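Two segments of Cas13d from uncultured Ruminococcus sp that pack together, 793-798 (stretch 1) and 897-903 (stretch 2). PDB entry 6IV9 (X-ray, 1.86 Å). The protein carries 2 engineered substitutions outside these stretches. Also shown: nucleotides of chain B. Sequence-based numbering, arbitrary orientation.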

# COMPACT_ATOMS: atom_id res chain seq x y z
N SER A 793 25.40 4.69 -21.74
CA SER A 793 25.07 4.54 -20.30
C SER A 793 23.88 3.59 -20.14
O SER A 793 23.97 2.68 -19.36
CB SER A 793 24.73 5.87 -19.75
OG SER A 793 25.88 6.50 -19.25
N ASN A 794 22.84 3.79 -20.93
CA ASN A 794 21.60 2.99 -20.81
C ASN A 794 21.73 1.68 -21.58
O ASN A 794 21.80 1.70 -22.78
CB ASN A 794 20.42 3.82 -21.33
CG ASN A 794 19.10 3.14 -21.12
OD1 ASN A 794 18.84 2.10 -21.69
ND2 ASN A 794 18.27 3.73 -20.29
N LEU A 795 21.83 0.57 -20.85
CA LEU A 795 21.95 -0.79 -21.43
C LEU A 795 20.64 -1.28 -22.05
O LEU A 795 20.71 -2.08 -22.93
CB LEU A 795 22.47 -1.78 -20.38
CG LEU A 795 23.73 -1.36 -19.64
CD1 LEU A 795 24.28 -2.50 -18.82
CD2 LEU A 795 24.77 -0.82 -20.59
N PHE A 796 19.50 -0.85 -21.52
CA PHE A 796 18.24 -1.40 -22.08
C PHE A 796 18.16 -1.05 -23.57
O PHE A 796 17.89 -1.91 -24.36
CB PHE A 796 17.03 -0.75 -21.42
CG PHE A 796 16.76 -1.13 -19.99
CD1 PHE A 796 16.47 -2.44 -19.64
CD2 PHE A 796 16.73 -0.17 -19.01
CE1 PHE A 796 16.21 -2.78 -18.33
CE2 PHE A 796 16.46 -0.51 -17.70
CZ PHE A 796 16.20 -1.82 -17.37
N LEU A 797 18.35 0.22 -23.89
CA LEU A 797 18.30 0.70 -25.29
C LEU A 797 19.48 0.21 -26.12
O LEU A 797 19.28 -0.11 -27.27
CB LEU A 797 18.21 2.23 -25.27
CG LEU A 797 16.94 2.77 -24.63
CD1 LEU A 797 16.98 4.28 -24.55
CD2 LEU A 797 15.72 2.30 -25.39
N LYS A 798 20.69 0.20 -25.57
CA LYS A 798 21.86 -0.21 -26.36
C LYS A 798 21.78 -1.68 -26.76
O LYS A 798 22.03 -1.98 -27.90
CB LYS A 798 23.15 0.05 -25.59
CG LYS A 798 24.43 -0.09 -26.39
CD LYS A 798 24.44 0.78 -27.63
CE LYS A 798 25.73 0.72 -28.42
NZ LYS A 798 25.72 1.67 -29.55
N PHE A 897 8.76 7.09 -21.04
CA PHE A 897 9.19 6.00 -20.13
C PHE A 897 9.97 4.94 -20.90
O PHE A 897 10.44 4.02 -20.31
CB PHE A 897 7.97 5.34 -19.49
CG PHE A 897 6.98 6.32 -18.92
CD1 PHE A 897 7.41 7.45 -18.26
CD2 PHE A 897 5.62 6.12 -19.07
CE1 PHE A 897 6.50 8.35 -17.74
CE2 PHE A 897 4.71 7.02 -18.55
CZ PHE A 897 5.16 8.13 -17.89
N GLY A 898 10.18 5.18 -22.19
CA GLY A 898 10.83 4.23 -23.11
C GLY A 898 12.23 3.84 -22.70
O GLY A 898 12.62 2.75 -22.99
N TYR A 899 12.94 4.72 -22.01
CA TYR A 899 14.34 4.46 -21.59
C TYR A 899 14.41 3.27 -20.62
O TYR A 899 15.47 2.72 -20.49
CB TYR A 899 14.97 5.73 -21.04
CG TYR A 899 14.42 6.10 -19.70
CD1 TYR A 899 13.23 6.79 -19.59
CD2 TYR A 899 15.06 5.71 -18.55
CE1 TYR A 899 12.71 7.10 -18.35
CE2 TYR A 899 14.56 6.01 -17.31
CZ TYR A 899 13.38 6.70 -17.21
OH TYR A 899 12.87 6.99 -15.99
N ASN A 900 13.35 3.00 -19.87
CA ASN A 900 13.31 1.79 -19.00
C ASN A 900 12.41 0.82 -19.75
O ASN A 900 11.20 0.94 -19.66
CB ASN A 900 12.79 2.11 -17.60
CG ASN A 900 12.93 0.95 -16.65
OD1 ASN A 900 12.44 -0.13 -16.92
ND2 ASN A 900 13.61 1.15 -15.55
N ILE A 901 13.00 -0.11 -20.47
CA ILE A 901 12.21 -0.99 -21.38
C ILE A 901 11.17 -1.82 -20.62
O ILE A 901 10.07 -1.88 -21.09
CB ILE A 901 13.15 -1.83 -22.24
CG1 ILE A 901 13.82 -0.97 -23.30
CG2 ILE A 901 12.41 -2.99 -22.86
CD1 ILE A 901 12.87 -0.48 -24.33
N PRO A 902 11.50 -2.49 -19.50
CA PRO A 902 10.51 -3.28 -18.80
C PRO A 902 9.34 -2.42 -18.31
O PRO A 902 8.25 -2.85 -18.41
CB PRO A 902 11.31 -3.90 -17.65
CG PRO A 902 12.70 -3.93 -18.17
CD PRO A 902 12.82 -2.63 -18.93
N ARG A 903 9.63 -1.24 -17.78
CA ARG A 903 8.52 -0.37 -17.33
C ARG A 903 7.68 0.02 -18.55
O ARG A 903 6.50 -0.16 -18.52
CB ARG A 903 9.05 0.88 -16.62
CG ARG A 903 7.96 1.83 -16.17
CD ARG A 903 8.39 2.97 -15.27
NE ARG A 903 9.10 2.58 -14.08
CZ ARG A 903 10.36 2.86 -13.85
NH1 ARG A 903 11.03 3.60 -14.71
NH2 ARG A 903 10.98 2.39 -12.80
P A B 27 8.18 0.02 -11.85
OP1 A B 27 7.37 1.13 -12.45
OP2 A B 27 9.52 0.35 -11.38
O5' A B 27 7.56 -0.64 -10.56
C5' A B 27 6.17 -1.00 -10.61
C4' A B 27 5.76 -1.58 -9.31
O4' A B 27 4.37 -1.90 -9.34
C3' A B 27 6.44 -2.90 -8.96
O3' A B 27 7.40 -2.71 -7.94
C2' A B 27 5.31 -3.79 -8.42
O2' A B 27 5.63 -4.35 -7.15
C1' A B 27 4.13 -2.80 -8.33
N9 A B 27 2.83 -3.41 -8.54
C8 A B 27 1.78 -3.29 -7.67
N7 A B 27 0.73 -4.00 -8.01
C5 A B 27 1.12 -4.63 -9.19
C6 A B 27 0.45 -5.50 -10.06
N6 A B 27 -0.80 -5.93 -9.86
N1 A B 27 1.13 -5.96 -11.14
C2 A B 27 2.37 -5.52 -11.34
N3 A B 27 3.09 -4.66 -10.62
C4 A B 27 2.40 -4.26 -9.54
P A B 26 13.42 -1.14 -11.96
OP1 A B 26 13.41 0.27 -12.37
OP2 A B 26 13.48 -1.60 -10.56
O5' A B 26 12.09 -1.81 -12.51
C5' A B 26 11.49 -1.43 -13.74
C4' A B 26 10.23 -2.21 -13.97
O4' A B 26 10.59 -3.61 -14.06
C3' A B 26 9.17 -2.24 -12.86
O3' A B 26 8.24 -1.13 -12.95
C2' A B 26 8.44 -3.57 -13.10
O2' A B 26 7.15 -3.42 -13.75
C1' A B 26 9.41 -4.36 -14.00
N9 A B 26 9.74 -5.68 -13.47
C8 A B 26 10.53 -5.97 -12.38
N7 A B 26 10.53 -7.23 -12.04
C5 A B 26 9.71 -7.83 -13.00
C6 A B 26 9.28 -9.14 -13.18
N6 A B 26 9.70 -10.17 -12.44
N1 A B 26 8.39 -9.38 -14.17
C2 A B 26 8.01 -8.36 -14.93
N3 A B 26 8.30 -7.07 -14.82
C4 A B 26 9.22 -6.88 -13.87
P U B 25 19.70 -3.51 -12.39
OP1 U B 25 20.51 -4.62 -12.96
OP2 U B 25 19.37 -2.33 -13.17
O5' U B 25 18.39 -4.28 -12.01
C5' U B 25 17.18 -3.53 -11.76
C4' U B 25 16.27 -3.59 -12.97
O4' U B 25 16.17 -4.96 -13.35
C3' U B 25 14.81 -3.22 -12.66
O3' U B 25 14.55 -1.86 -12.80
C2' U B 25 14.02 -3.98 -13.71
O2' U B 25 13.88 -3.19 -14.87
C1' U B 25 14.97 -5.14 -14.08
N1 U B 25 14.42 -6.45 -13.75
C2 U B 25 13.44 -6.91 -14.60
O2 U B 25 12.96 -6.22 -15.47
N3 U B 25 13.00 -8.17 -14.34
C4 U B 25 13.47 -9.03 -13.38
O4 U B 25 12.98 -10.15 -13.28
C5 U B 25 14.48 -8.48 -12.53
C6 U B 25 14.89 -7.23 -12.73

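Two helix starts meet here in a small, mostly apolar contact, centred on Phe796 and tied by one hydrogen bond. The two stretches bury 309 Å² between them, both sides summed.

Phe796 gives the largest share. Its CA-to-CB bond points toward stretch 2, and chi1 is m. Pro902 lies over one face of the ring: Pro902 CD is 3.4 Å from Phe796 CE1 and makes a CH-pi contact. Proline suits this place, as it brings a compact CH group to the ring and lacks a backbone N-H that the first turn of a helix would leave free. Ile901 CG1 packs 3.7 Å from Phe796 CB. Ile901 N, over the same face, is buried without a polar partner.

Leu797 extends the apolar patch. Its CB points sideways, but its end comes nearer, placing Leu797 CD2 4.1 Å from Ile901 CD1.

Asn794 does two jobs. Its ND2 donates to Tyr899 O at 3.0 Å, while its OD1 accepts from Leu797 N at 2.9 Å, capping the helix. Asn900 caps the other helix, with Asn900 OD1 accepting from Arg903 N at 3.1 Å.

Next to the contact lies the RNA. Phe796 CZ is 3.7 Å from U25 O2', and Arg903 NE donates to A27 OP1 at 2.8 Å.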